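Local coordinates for 3,4-dihydroxy-2-butanone 4-phosphate synthase (Acinetobacter baumannii, PDB 6MNZ), which probably converts D-ribulose 5-phosphate to formate and 3,4-dihydroxy-2-butanone 4-phosphate, a step of riboflavin biosynthesis that uses magnesium or manganese ions, at residues Glu25-Glu30 against Leu138-His143; Cys148-Leu153 against Ala193-Tyr198; Met18-Asp23 against Leu187-Ile192. One frame throughout, in Å; residues are numbered along the deposited sequence.

How the contacts relate
From the N terminus, the chain first lays down strand 19-22, the opening half of contact 3, and then the loop 25-30 that begins contact 1. Contact 1 closes at 138-143 after 107 intervening residues, entirely within the longer excursion of 163 residues that contact 3 spans. Helix 143-153 follows at once and opens contact 2. Strand 188-191 then closes contact 3, and helix 192-202, next in the chain, closes contact 2, so contacts 2 and 3 cross while 1 and 2 run in series. Leu150 packs on Val19 and Leu21, and the Asp23 carboxylate accepts hydrogen bonds from the backbone N of Glu28 and Glu30, tying helices, sheet and loop 25-30 together.

Contact 1 of 3, residues Glu25-Glu30 against Leu138-His143; sequences EDRENE and LHRAGH. With SO4 (sulfate ion), chain C.
The Arg27 guanidinium has Gly142 CA and Ala141 O over one face, both offset toward its rim, with Gly142 CA 3.5 Å from Arg27 CZ; sulfate oxygens O2 and O4 lie at its edge. Arg27 NH2 in turn sits over a face of the Arg140 guanidinium, 3.7 Å from Arg140 NH2, a like-charge approach. The His143 ring is approached at its edge. His143 NE2 donates to Glu30 O (3.0 Å, 159°) in the ring plane but from above the carbonyl plane, while His143 ND1 donates to sulfate O2 at 2.8 Å. Ala141 centres an inverse gamma turn. Backbone N of His143 and of Thr144 donate to the sulfate, which puts it at the N terminus of helix 143-153, where Gly142 is the N-cap, consistent with a phosphate pocket for D-ribulose 5-phosphate. Sulfate O2 is gripped by two further donors, His143 N at 2.9 Å and Arg27 NH1 at 3.0 Å. Arg27 reaches it with CG anti to the backbone N (chi1 -177°) and an extended chain. Glu28, like His143 a predicted metal ligand, brings OE2 to 3.1 Å from His143 CE1. The modelled approach of Arg140 to the sulfate is doubtful, but its NE forms a salt bridge with Glu145.

Contact 2 of 3, residues Cys148-Leu153 against Ala193-Tyr198; sequences CDLARL and ADLIHY
Leu195 CD1 is the methyl shared by Leu150 and Leu153, 3.8 Å from Leu150 CD1 and equally 3.8 Å from Leu153 CD1; Leu195 CD2 also meets Leu150 CD1, at 4.0 Å. Two of the three leucines share a rotamer: Leu150 and Leu195 have CG anti to the backbone N, and a second torsion near +60° (chi2 66° in Leu150) sets CD1. The CB of Leu150 does not point at the other helix, yet its CD1 reaches across. Leu153 differs, with CG beside its backbone N and CD1 anti to CA (chi2 170°); the Leu153 and Leu195 side chains lie alongside, running in opposing directions. Leu153 CD1 then approaches Tyr198 CE2, at 4.2 Å. The short helical segments approach to 11.5 Å between axes, at 49° between their N-to-C directions, so the touch is made by side-chain ends. Helix 6-15 completes the apolar cluster, Ile13 on Leu150, Val10 on Leu153 and Val6 on Tyr198, joining three helices of the synthase domain. Asp149 turns its carboxylate to Arg152 within its own helix, Arg199, and the backbone N of Val137. The two segments thus meet through apolar contacts alone, while the Asp149 OD2-Arg199 NH1 salt bridge beside them adds a directional, charged link between the helices.

Contact 3 of 3, residues Met18-Asp23 against Leu187-Ile192; sequences MVILMD and LKIGTI
Ile20 pairs with Ile189, Leu21 with Gly190 and Met22 with Thr191 in parallel register, the strand axes 23° apart. Ile20 N donates to Lys188 O at 3.0 Å, Met22 N to Gly190 O at 2.6 Å, and Ile192 N to Met22 O at 2.8 Å; the bond from Gly190 N to Ile20 O is bent and weak. Beyond the last bridge the second strand runs directly into helix 192-202, with Thr191 at the N-cap position. At the other end a water spans Lys188 N and Met18 O. One face of the sheet carries Ile20, Met22 and Ile189. Ile189 has CG1 anti to its backbone N (chi1 -175°), and its CD1 lies 3.5 Å from Ile20 CG2. Ile189 CD1 also meets Met22 CE at 3.7 Å, the methionine chain being bent at its last torsion (chi3 -89°). Phe181, Ala182 and Leu178 of helix 175-184 pack on this face. On the other, Leu21 brings CD2 to 3.6 Å from Gly190 O, and Leu150 of helix 143-153 packs on Val19 and Leu21. The Asp23 side chain meets the facing segment through CB, 3.6 Å from Ile192 CD1; its carboxylate accepts from Glu28 N and Glu30 N in the loop 25-30, which carries predicted substrate and metal ligands. Strand 188-191 is joined as the outermost strand, within this chain, of a mixed sheet between helices. Directional backbone bonds set the register, apolar side chains pack each face against a helix, and the carboxylate bonds are consistent with Asp23 fixing the loop backbone at Glu28 and Glu30.

Contact 1 of 3, residues Glu25-Glu30 against Leu138-His143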
ATOM      1  N   GLU A  25      22.411  -2.214 -11.062  1.00 34.15           N
ATOM      2  CA  GLU A  25      22.998  -0.962 -11.522  1.00 35.71           C
ATOM      3  C   GLU A  25      21.971   0.160 -11.556  1.00 32.04           C
ATOM      4  O   GLU A  25      22.350   1.335 -11.520  1.00 44.02           O
ATOM      5  CB  GLU A  25      23.615  -1.166 -12.910  1.00 44.31           C
ATOM      6  CG  GLU A  25      24.053   0.106 -13.625  1.00 58.39           C
ATOM      7  CD  GLU A  25      24.299  -0.118 -15.106  1.00 60.51           C
ATOM      8  OE1 GLU A  25      23.593   0.503 -15.928  1.00 70.27           O
ATOM      9  OE2 GLU A  25      25.185  -0.932 -15.446  1.00 51.23           O
ATOM     10  N   ASP A  26      20.681  -0.171 -11.583  1.00 31.51           N
ATOM     11  CA  ASP A  26      19.631   0.831 -11.660  1.00 33.69           C
ATOM     12  C   ASP A  26      18.878   1.026 -10.347  1.00 40.97           C
ATOM     13  O   ASP A  26      17.791   1.617 -10.367  1.00 44.75           O
ATOM     14  CB  ASP A  26      18.643   0.462 -12.773  1.00 28.52           C
ATOM     15  CG  ASP A  26      17.993  -0.894 -12.552  1.00 34.33           C
ATOM     16  OD1 ASP A  26      18.723  -1.839 -12.189  1.00 38.81           O
ATOM     17  OD2 ASP A  26      16.848  -1.077 -13.019  1.00 48.94           O
ATOM     18  N   ARG A  27      19.308   0.388  -9.254  1.00 41.97           N
ATOM     19  CA  ARG A  27      18.622   0.608  -7.985  1.00 37.27           C
ATOM     20  C   ARG A  27      19.302   1.604  -7.052  1.00 44.84           C
ATOM     21  O   ARG A  27      18.982   2.797  -7.094  1.00 46.39           O
ATOM     22  CB  ARG A  27      18.464  -0.730  -7.253  1.00 37.71           C
ATOM     23  CG  ARG A  27      17.688  -0.643  -5.951  1.00 46.81           C
ATOM     24  CD  ARG A  27      17.686  -1.979  -5.221  1.00 42.16           C
ATOM     25  NE  ARG A  27      17.138  -1.868  -3.873  1.00 35.49           N
ATOM     26  CZ  ARG A  27      17.841  -1.512  -2.800  1.00 45.57           C
ATOM     27  NH1 ARG A  27      19.146  -1.286  -2.892  1.00 43.77           N
ATOM     28  NH2 ARG A  27      17.238  -1.415  -1.624  1.00 55.14           N
ATOM     29  N   GLU A  28      20.457   1.205  -6.527  1.00 28.53           N
ATOM     30  CA  GLU A  28      21.384   2.106  -5.855  1.00 29.47           C
ATOM     31  C   GLU A  28      22.710   2.195  -6.578  1.00 28.73           C
ATOM     32  O   GLU A  28      23.310   3.270  -6.638  1.00 41.15           O
ATOM     33  CB  GLU A  28      21.652   1.651  -4.413  1.00 35.96           C
ATOM     34  CG  GLU A  28      20.485   1.776  -3.445  1.00 31.13           C
ATOM     35  CD  GLU A  28      20.866   1.350  -2.036  1.00 42.46           C
ATOM     36  OE1 GLU A  28      20.041   1.515  -1.113  1.00 59.12           O
ATOM     37  OE2 GLU A  28      21.987   0.827  -1.854  1.00 41.06           O
ATOM     38  N   ASN A  29      23.172   1.083  -7.150  1.00 40.45           N
ATOM     39  CA  ASN A  29      24.391   1.062  -7.950  1.00 41.25           C
ATOM     40  C   ASN A  29      25.606   1.375  -7.076  1.00 36.76           C
ATOM     41  O   ASN A  29      26.449   2.204  -7.420  1.00 31.05           O
ATOM     42  CB  ASN A  29      24.281   2.042  -9.119  1.00 37.47           C
ATOM     43  CG  ASN A  29      25.330   1.805 -10.176  1.00 27.34           C
ATOM     44  OD1 ASN A  29      25.858   0.703 -10.305  1.00 28.20           O
ATOM     45  ND2 ASN A  29      25.725   2.872 -10.855  1.00 26.56           N
ATOM     46  N   GLU A  30      25.710   0.662  -5.959  1.00 32.33           N
ATOM     47  CA  GLU A  30      26.774   0.870  -4.991  1.00 30.04           C
ATOM     48  C   GLU A  30      27.373  -0.473  -4.606  1.00 29.55           C
ATOM     49  O   GLU A  30      26.688  -1.498  -4.590  1.00 36.26           O
ATOM     50  CB  GLU A  30      26.256   1.601  -3.745  1.00 54.97           C
ATOM     51  CG  GLU A  30      25.829   3.040  -4.007  1.00 41.34           C
ATOM     52  CD  GLU A  30      25.306   3.737  -2.764  1.00 35.94           C
ATOM     53  OE1 GLU A  30      25.022   3.047  -1.762  1.00 43.81           O
ATOM     54  OE2 GLU A  30      25.091   4.966  -2.821  1.00 36.97           O
ATOM     55  N   LEU A 138      14.710 -12.412  -1.479  1.00 42.72           N
ATOM     56  CA  LEU A 138      13.660 -12.904  -2.366  1.00 37.78           C
ATOM     57  C   LEU A 138      12.776 -11.773  -2.875  1.00 35.89           C
ATOM     58  O   LEU A 138      12.111 -11.932  -3.905  1.00 35.25           O
ATOM     59  CB  LEU A 138      12.803 -13.944  -1.649  1.00 32.21           C
ATOM     60  CG  LEU A 138      13.496 -15.250  -1.267  1.00 34.02           C
ATOM     61  CD1 LEU A 138      12.562 -16.086  -0.407  1.00 46.96           C
ATOM     62  CD2 LEU A 138      13.936 -16.016  -2.504  1.00 29.19           C
ATOM     63  N   HIS A 139      12.574 -10.740  -2.058  1.00 33.92           N
ATOM     64  CA  HIS A 139      11.562  -9.726  -2.327  1.00 32.17           C
ATOM     65  C   HIS A 139      12.144  -8.331  -2.467  1.00 37.55           C
ATOM     66  O   HIS A 139      11.936  -7.680  -3.497  1.00 52.17           O
ATOM     67  CB  HIS A 139      10.506  -9.749  -1.211  1.00 45.86           C
ATOM     68  CG  HIS A 139      10.008 -11.121  -0.885  1.00 40.91           C
ATOM     69  ND1 HIS A 139       9.366 -11.915  -1.810  1.00 40.75           N
ATOM     70  CD2 HIS A 139      10.174 -11.889   0.218  1.00 41.74           C
ATOM     71  CE1 HIS A 139       9.138 -13.105  -1.283  1.00 38.24           C
ATOM     72  NE2 HIS A 139       9.577 -13.100  -0.038  1.00 40.23           N
ATOM     73  N   ARG A 140      12.910  -7.868  -1.481  1.00 41.33           N
ATOM     74  CA  ARG A 140      13.697  -6.649  -1.610  1.00 35.69           C
ATOM     75  C   ARG A 140      15.142  -7.021  -1.913  1.00 37.11           C
ATOM     76  O   ARG A 140      15.811  -7.646  -1.082  1.00 47.85           O
ATOM     77  CB  ARG A 140      13.618  -5.802  -0.340  1.00 29.52           C
ATOM     78  CG  ARG A 140      14.058  -4.364  -0.548  1.00 48.28           C
ATOM     79  CD  ARG A 140      14.227  -3.627   0.772  1.00 55.69           C
ATOM     80  NE  ARG A 140      15.633  -3.376   1.079  1.00 57.27           N
ATOM     81  CZ  ARG A 140      16.094  -2.276   1.668  1.00 48.05           C
ATOM     82  NH1 ARG A 140      15.246  -1.408   2.206  1.00 41.96           N
ATOM     83  NH2 ARG A 140      17.383  -2.189   1.967  1.00 60.15           N
ATOM     84  N   ALA A 141      15.653  -6.523  -3.034  1.00 40.62           N
ATOM     85  CA  ALA A 141      17.032  -6.784  -3.444  1.00 42.60           C
ATOM     86  C   ALA A 141      17.971  -5.670  -2.986  1.00 46.70           C
ATOM     87  O   ALA A 141      18.750  -5.126  -3.766  1.00 43.91           O
ATOM     88  CB  ALA A 141      17.091  -6.961  -4.956  1.00 48.17           C
ATOM     89  N   GLY A 142      17.964  -5.393  -1.681  1.00 37.87           N
ATOM     90  CA  GLY A 142      18.866  -4.433  -1.091  1.00 42.86           C
ATOM     91  C   GLY A 142      20.067  -5.087  -0.430  1.00 34.88           C
ATOM     92  O   GLY A 142      20.027  -6.254  -0.045  1.00 40.96           O
ATOM     93  N   HIS A 143      21.083  -4.264  -0.155  1.00 32.29           N
ATOM     94  CA  HIS A 143      22.236  -4.744   0.599  1.00 30.79           C
ATOM     95  C   HIS A 143      21.831  -5.238   1.982  1.00 28.76           C
ATOM     96  O   HIS A 143      22.526  -6.075   2.568  1.00 24.66           O
ATOM     97  CB  HIS A 143      23.283  -3.635   0.730  1.00 32.30           C
ATOM     98  CG  HIS A 143      23.733  -3.068  -0.579  1.00 25.38           C
ATOM     99  ND1 HIS A 143      23.114  -1.986  -1.168  1.00 26.84           N
ATOM    100  CD2 HIS A 143      24.822  -3.336  -1.338  1.00 25.53           C
ATOM    101  CE1 HIS A 143      23.759  -1.663  -2.275  1.00 30.84           C
ATOM    102  NE2 HIS A 143      24.834  -2.424  -2.367  1.00 31.36           N
TER
HETATM  103  S   SO4 C 401      19.928  -1.187   1.073  1.00 33.70           S
HETATM  104  O1  SO4 C 401      19.473  -2.460   1.627  1.00 44.23           O
HETATM  105  O2  SO4 C 401      20.581  -1.424  -0.209  1.00 29.54           O
HETATM  106  O3  SO4 C 401      20.876  -0.577   1.998  1.00 42.69           O
HETATM  107  O4  SO4 C 401      18.800  -0.284   0.869  1.00 34.37           O

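Contact 2 of 3, residues Cys148-Leu153 against Ala193-Tyr198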
ATOM      1  N   CYS A 148      22.181 -10.134   5.326  1.00 34.79           N
ATOM      2  CA  CYS A 148      21.612 -11.163   6.188  1.00 36.23           C
ATOM      3  C   CYS A 148      21.626 -12.521   5.497  1.00 27.87           C
ATOM      4  O   CYS A 148      22.098 -13.513   6.062  1.00 29.87           O
ATOM      5  CB  CYS A 148      20.187 -10.778   6.591  1.00 41.66           C
ATOM      6  SG  CYS A 148      20.088  -9.372   7.721  1.00 38.45           S
ATOM      7  N   ASP A 149      21.024 -12.604   4.308  1.00 33.58           N
ATOM      8  CA  ASP A 149      20.917 -13.888   3.626  1.00 37.18           C
ATOM      9  C   ASP A 149      22.288 -14.486   3.344  1.00 39.07           C
ATOM     10  O   ASP A 149      22.491 -15.689   3.547  1.00 37.89           O
ATOM     11  CB  ASP A 149      20.134 -13.726   2.324  1.00 33.84           C
ATOM     12  CG  ASP A 149      18.673 -13.405   2.560  1.00 37.88           C
ATOM     13  OD1 ASP A 149      18.164 -13.714   3.658  1.00 39.22           O
ATOM     14  OD2 ASP A 149      18.038 -12.833   1.652  1.00 34.97           O
ATOM     15  N   LEU A 150      23.278 -13.641   3.053  1.00 33.00           N
ATOM     16  CA  LEU A 150      24.636 -14.133   2.852  1.00 26.53           C
ATOM     17  C   LEU A 150      25.188 -14.741   4.135  1.00 33.15           C
ATOM     18  O   LEU A 150      25.706 -15.864   4.131  1.00 36.92           O
ATOM     19  CB  LEU A 150      25.534 -12.999   2.360  1.00 35.30           C
ATOM     20  CG  LEU A 150      26.746 -13.427   1.532  1.00 39.81           C
ATOM     21  CD1 LEU A 150      26.307 -14.047   0.213  1.00 35.12           C
ATOM     22  CD2 LEU A 150      27.670 -12.244   1.291  1.00 41.71           C
ATOM     23  N   ALA A 151      25.058 -14.024   5.252  1.00 37.39           N
ATOM     24  CA  ALA A 151      25.517 -14.564   6.527  1.00 37.27           C
ATOM     25  C   ALA A 151      24.764 -15.838   6.883  1.00 37.78           C
ATOM     26  O   ALA A 151      25.337 -16.767   7.464  1.00 36.43           O
ATOM     27  CB  ALA A 151      25.350 -13.519   7.628  1.00 34.66           C
ATOM     28  N   ARG A 152      23.474 -15.896   6.549  1.00 40.81           N
ATOM     29  CA  ARG A 152      22.699 -17.106   6.798  1.00 31.74           C
ATOM     30  C   ARG A 152      23.269 -18.292   6.032  1.00 34.62           C
ATOM     31  O   ARG A 152      23.437 -19.380   6.595  1.00 41.29           O
ATOM     32  CB  ARG A 152      21.239 -16.871   6.417  1.00 39.02           C
ATOM     33  CG  ARG A 152      20.377 -18.120   6.431  1.00 39.72           C
ATOM     34  CD  ARG A 152      18.934 -17.789   6.080  1.00 29.57           C
ATOM     35  NE  ARG A 152      18.275 -17.039   7.147  1.00 36.84           N
ATOM     36  CZ  ARG A 152      18.003 -15.738   7.101  1.00 42.01           C
ATOM     37  NH1 ARG A 152      18.433 -14.986   6.091  1.00 35.22           N
ATOM     38  NH2 ARG A 152      17.342 -15.172   8.102  1.00 50.33           N
ATOM     39  N   LEU A 153      23.705 -18.066   4.791  1.00 39.61           N
ATOM     40  CA  LEU A 153      24.190 -19.164   3.965  1.00 42.71           C
ATOM     41  C   LEU A 153      25.523 -19.710   4.457  1.00 47.73           C
ATOM     42  O   LEU A 153      25.824 -20.885   4.221  1.00 48.46           O
ATOM     43  CB  LEU A 153      24.323 -18.710   2.512  1.00 44.37           C
ATOM     44  CG  LEU A 153      23.013 -18.523   1.746  1.00 43.33           C
ATOM     45  CD1 LEU A 153      23.276 -17.839   0.413  1.00 39.82           C
ATOM     46  CD2 LEU A 153      22.313 -19.857   1.539  1.00 41.49           C
ATOM     47  N   ALA A 193      21.774  -9.702  -7.390  1.00 35.87           N
ATOM     48  CA  ALA A 193      21.030 -10.517  -8.345  1.00 35.24           C
ATOM     49  C   ALA A 193      21.640 -11.907  -8.482  1.00 45.86           C
ATOM     50  O   ALA A 193      20.914 -12.904  -8.569  1.00 39.10           O
ATOM     51  CB  ALA A 193      20.973  -9.821  -9.704  1.00 32.11           C
ATOM     52  N   ASP A 194      22.972 -11.996  -8.492  1.00 47.08           N
ATOM     53  CA  ASP A 194      23.616 -13.304  -8.510  1.00 41.25           C
ATOM     54  C   ASP A 194      23.282 -14.105  -7.259  1.00 39.48           C
ATOM     55  O   ASP A 194      23.255 -15.340  -7.301  1.00 46.46           O
ATOM     56  CB  ASP A 194      25.131 -13.146  -8.646  1.00 48.82           C
ATOM     57  CG  ASP A 194      25.561 -12.857 -10.072  1.00 66.91           C
ATOM     58  OD1 ASP A 194      24.752 -12.286 -10.832  1.00 66.44           O
ATOM     59  OD2 ASP A 194      26.727 -13.145 -10.413  1.00 64.27           O
ATOM     60  N   LEU A 195      23.027 -13.427  -6.139  1.00 41.04           N
ATOM     61  CA  LEU A 195      22.570 -14.118  -4.939  1.00 34.87           C
ATOM     62  C   LEU A 195      21.096 -14.494  -5.030  1.00 32.76           C
ATOM     63  O   LEU A 195      20.694 -15.551  -4.533  1.00 31.67           O
ATOM     64  CB  LEU A 195      22.822 -13.250  -3.706  1.00 31.55           C
ATOM     65  CG  LEU A 195      22.606 -13.942  -2.358  1.00 42.02           C
ATOM     66  CD1 LEU A 195      23.579 -15.099  -2.175  1.00 36.69           C
ATOM     67  CD2 LEU A 195      22.741 -12.941  -1.218  1.00 38.94           C
ATOM     68  N   ILE A 196      20.265 -13.613  -5.597  1.00 35.83           N
ATOM     69  CA  ILE A 196      18.881 -13.979  -5.893  1.00 32.47           C
ATOM     70  C   ILE A 196      18.843 -15.309  -6.633  1.00 42.22           C
ATOM     71  O   ILE A 196      18.149 -16.252  -6.233  1.00 44.09           O
ATOM     72  CB  ILE A 196      18.188 -12.875  -6.710  1.00 24.50           C
ATOM     73  CG1 ILE A 196      17.968 -11.635  -5.847  1.00 30.92           C
ATOM     74  CG2 ILE A 196      16.852 -13.375  -7.246  1.00 31.55           C
ATOM     75  CD1 ILE A 196      17.542 -10.411  -6.611  1.00 33.72           C
ATOM     76  N   HIS A 197      19.556 -15.382  -7.757  1.00 39.86           N
ATOM     77  CA  HIS A 197      19.480 -16.564  -8.606  1.00 32.08           C
ATOM     78  C   HIS A 197      20.031 -17.794  -7.900  1.00 33.28           C
ATOM     79  O   HIS A 197      19.457 -18.881  -8.019  1.00 35.05           O
ATOM     80  CB  HIS A 197      20.239 -16.311  -9.907  1.00 48.48           C
ATOM     81  CG  HIS A 197      20.126 -17.426 -10.898  1.00 41.98           C
ATOM     82  ND1 HIS A 197      18.927 -17.798 -11.468  1.00 45.95           N
ATOM     83  CD2 HIS A 197      21.066 -18.238 -11.434  1.00 40.49           C
ATOM     84  CE1 HIS A 197      19.130 -18.814 -12.287  1.00 55.14           C
ATOM     85  NE2 HIS A 197      20.424 -19.076 -12.313  1.00 44.10           N
ATOM     86  N   TYR A 198      21.047 -17.620  -7.055  1.00 31.15           N
ATOM     87  CA  TYR A 198      21.555 -18.744  -6.277  1.00 35.11           C
ATOM     88  C   TYR A 198      20.471 -19.307  -5.366  1.00 38.17           C
ATOM     89  O   TYR A 198      20.213 -20.516  -5.361  1.00 42.42           O
ATOM     90  CB  TYR A 198      22.773 -18.310  -5.462  1.00 43.81           C
ATOM     91  CG  TYR A 198      23.381 -19.426  -4.648  1.00 36.30           C
ATOM     92  CD1 TYR A 198      24.423 -20.191  -5.153  1.00 41.07           C
ATOM     93  CD2 TYR A 198      22.957 -19.676  -3.351  1.00 37.21           C
ATOM     94  CE1 TYR A 198      24.946 -21.245  -4.435  1.00 44.34           C
ATOM     95  CE2 TYR A 198      23.476 -20.725  -2.622  1.00 46.59           C
ATOM     96  CZ  TYR A 198      24.460 -21.515  -3.175  1.00 38.45           C
ATOM     97  OH  TYR A 198      24.967 -22.579  -2.467  1.00 57.71           O
TER

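Contact 3 of 3, residues Met18-Asp23 against Leu187-Ile192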
ATOM      1  N   MET A  18      35.802 -10.080   4.548  1.00 50.63           N
ATOM      2  CA  MET A  18      34.820  -9.214   3.917  1.00 43.31           C
ATOM      3  C   MET A  18      34.550  -9.656   2.483  1.00 34.91           C
ATOM      4  O   MET A  18      35.343 -10.367   1.861  1.00 37.00           O
ATOM      5  CB  MET A  18      35.295  -7.760   3.929  1.00 39.38           C
ATOM      6  CG  MET A  18      35.634  -7.230   5.308  1.00 37.53           C
ATOM      7  SD  MET A  18      35.912  -5.451   5.313  1.00 52.22           S
ATOM      8  CE  MET A  18      36.262  -5.174   7.048  1.00 45.98           C
ATOM      9  N   VAL A  19      33.424  -9.186   1.950  1.00 20.07           N
ATOM     10  CA  VAL A  19      33.080  -9.376   0.548  1.00 25.39           C
ATOM     11  C   VAL A  19      32.315  -8.145   0.092  1.00 25.60           C
ATOM     12  O   VAL A  19      31.665  -7.470   0.894  1.00 36.43           O
ATOM     13  CB  VAL A  19      32.251 -10.662   0.317  1.00 46.96           C
ATOM     14  CG1 VAL A  19      33.057 -11.898   0.702  1.00 41.07           C
ATOM     15  CG2 VAL A  19      30.946 -10.604   1.096  1.00 49.84           C
ATOM     16  N   ILE A  20      32.513  -7.773  -1.167  1.00 27.00           N
ATOM     17  CA  ILE A  20      31.822  -6.630  -1.753  1.00 26.58           C
ATOM     18  C   ILE A  20      30.572  -7.129  -2.461  1.00 26.57           C
ATOM     19  O   ILE A  20      30.610  -8.135  -3.178  1.00 37.21           O
ATOM     20  CB  ILE A  20      32.740  -5.870  -2.725  1.00 30.06           C
ATOM     21  CG1 ILE A  20      33.947  -5.300  -1.982  1.00 35.21           C
ATOM     22  CG2 ILE A  20      31.973  -4.752  -3.413  1.00 40.22           C
ATOM     23  CD1 ILE A  20      35.044  -4.806  -2.892  1.00 52.33           C
ATOM     24  N   LEU A  21      29.448  -6.466  -2.203  1.00 31.47           N
ATOM     25  CA  LEU A  21      28.169  -6.814  -2.809  1.00 34.54           C
ATOM     26  C   LEU A  21      27.621  -5.587  -3.520  1.00 36.49           C
ATOM     27  O   LEU A  21      27.415  -4.541  -2.894  1.00 37.11           O
ATOM     28  CB  LEU A  21      27.175  -7.315  -1.758  1.00 41.24           C
ATOM     29  CG  LEU A  21      27.063  -8.835  -1.609  1.00 36.04           C
ATOM     30  CD1 LEU A  21      26.181  -9.188  -0.420  1.00 54.24           C
ATOM     31  CD2 LEU A  21      26.522  -9.478  -2.879  1.00 44.28           C
ATOM     32  N   MET A  22      27.322  -5.738  -4.804  1.00 28.30           N
ATOM     33  CA  MET A  22      26.666  -4.700  -5.581  1.00 27.24           C
ATOM     34  C   MET A  22      25.189  -5.034  -5.730  1.00 34.69           C
ATOM     35  O   MET A  22      24.824  -6.189  -5.970  1.00 44.18           O
ATOM     36  CB  MET A  22      27.304  -4.561  -6.963  1.00 37.84           C
ATOM     37  CG  MET A  22      28.765  -4.166  -6.933  1.00 48.89           C
ATOM     38  SD  MET A  22      29.459  -3.951  -8.586  1.00 52.66           S
ATOM     39  CE  MET A  22      30.031  -5.611  -8.928  1.00 37.86           C
ATOM     40  N   ASP A  23      24.354  -4.003  -5.678  1.00 38.27           N
ATOM     41  CA  ASP A  23      22.964  -4.136  -6.071  1.00 29.02           C
ATOM     42  C   ASP A  23      22.807  -3.772  -7.545  1.00 31.32           C
ATOM     43  O   ASP A  23      23.775  -3.468  -8.245  1.00 39.25           O
ATOM     44  CB  ASP A  23      22.080  -3.259  -5.190  1.00 32.71           C
ATOM     45  CG  ASP A  23      22.262  -1.781  -5.472  1.00 31.29           C
ATOM     46  OD1 ASP A  23      23.368  -1.397  -5.915  1.00 26.38           O
ATOM     47  OD2 ASP A  23      21.235  -1.071  -5.515  1.00 27.52           O
ATOM     48  N   LEU A 187      39.758  -9.057  -1.895  1.00 47.18           N
ATOM     49  CA  LEU A 187      38.389  -9.408  -1.552  1.00 44.88           C
ATOM     50  C   LEU A 187      37.640  -9.860  -2.799  1.00 41.28           C
ATOM     51  O   LEU A 187      37.834  -9.313  -3.888  1.00 50.26           O
ATOM     52  CB  LEU A 187      37.662  -8.224  -0.914  1.00 41.66           C
ATOM     53  CG  LEU A 187      38.367  -7.580   0.279  1.00 42.62           C
ATOM     54  CD1 LEU A 187      37.628  -6.325   0.716  1.00 41.21           C
ATOM     55  CD2 LEU A 187      38.490  -8.567   1.431  1.00 44.80           C
ATOM     56  N   LYS A 188      36.713 -10.792  -2.614  1.00 36.46           N
ATOM     57  CA  LYS A 188      35.814 -11.162  -3.695  1.00 45.70           C
ATOM     58  C   LYS A 188      34.598 -10.240  -3.712  1.00 42.15           C
ATOM     59  O   LYS A 188      34.216  -9.651  -2.697  1.00 41.12           O
ATOM     60  CB  LYS A 188      35.352 -12.614  -3.556  1.00 40.07           C
ATOM     61  CG  LYS A 188      36.426 -13.651  -3.842  1.00 49.67           C
ATOM     62  CD  LYS A 188      37.128 -14.078  -2.564  1.00 62.29           C
ATOM     63  CE  LYS A 188      37.913 -15.364  -2.754  1.00 67.21           C
ATOM     64  NZ  LYS A 188      38.807 -15.629  -1.592  1.00 68.77           N
ATOM     65  N   ILE A 189      33.940 -10.196  -4.867  1.00 41.48           N
ATOM     66  CA  ILE A 189      32.891  -9.226  -5.146  1.00 40.95           C
ATOM     67  C   ILE A 189      31.707  -9.966  -5.750  1.00 37.96           C
ATOM     68  O   ILE A 189      31.852 -11.074  -6.272  1.00 45.55           O
ATOM     69  CB  ILE A 189      33.393  -8.109  -6.090  1.00 39.03           C
ATOM     70  CG1 ILE A 189      32.323  -7.034  -6.272  1.00 35.31           C
ATOM     71  CG2 ILE A 189      33.812  -8.690  -7.436  1.00 57.28           C
ATOM     72  CD1 ILE A 189      32.891  -5.677  -6.618  1.00 40.25           C
ATOM     73  N   GLY A 190      30.516  -9.399  -5.581  1.00 39.70           N
ATOM     74  CA  GLY A 190      29.299 -10.138  -5.861  1.00 35.25           C
ATOM     75  C   GLY A 190      28.160  -9.224  -6.253  1.00 28.75           C
ATOM     76  O   GLY A 190      28.052  -8.089  -5.778  1.00 34.81           O
ATOM     77  N   THR A 191      27.201  -9.821  -6.957  1.00 43.60           N
ATOM     78  CA  THR A 191      25.957  -9.168  -7.343  1.00 43.25           C
ATOM     79  C   THR A 191      24.813  -9.718  -6.504  1.00 41.19           C
ATOM     80  O   THR A 191      24.657 -10.939  -6.389  1.00 44.92           O
ATOM     81  CB  THR A 191      25.670  -9.385  -8.829  1.00 42.95           C
ATOM     82  OG1 THR A 191      26.781  -8.922  -9.607  1.00 59.26           O
ATOM     83  CG2 THR A 191      24.415  -8.639  -9.245  1.00 55.37           C
ATOM     84  N   ILE A 192      23.979  -8.824  -5.969  1.00 47.61           N
ATOM     85  CA  ILE A 192      22.809  -9.272  -5.219  1.00 45.37           C
ATOM     86  C   ILE A 192      21.884 -10.087  -6.115  1.00 37.11           C
ATOM     87  O   ILE A 192      21.355 -11.126  -5.700  1.00 40.07           O
ATOM     88  CB  ILE A 192      22.069  -8.068  -4.605  1.00 41.58           C
ATOM     89  CG1 ILE A 192      22.925  -7.396  -3.530  1.00 40.94           C
ATOM     90  CG2 ILE A 192      20.734  -8.505  -4.009  1.00 40.89           C
ATOM     91  CD1 ILE A 192      22.353  -6.084  -3.026  1.00 36.41           C
TER
HETATM   92  O   HOH W   1      36.670 -11.733  -0.173  1.00 41.88           O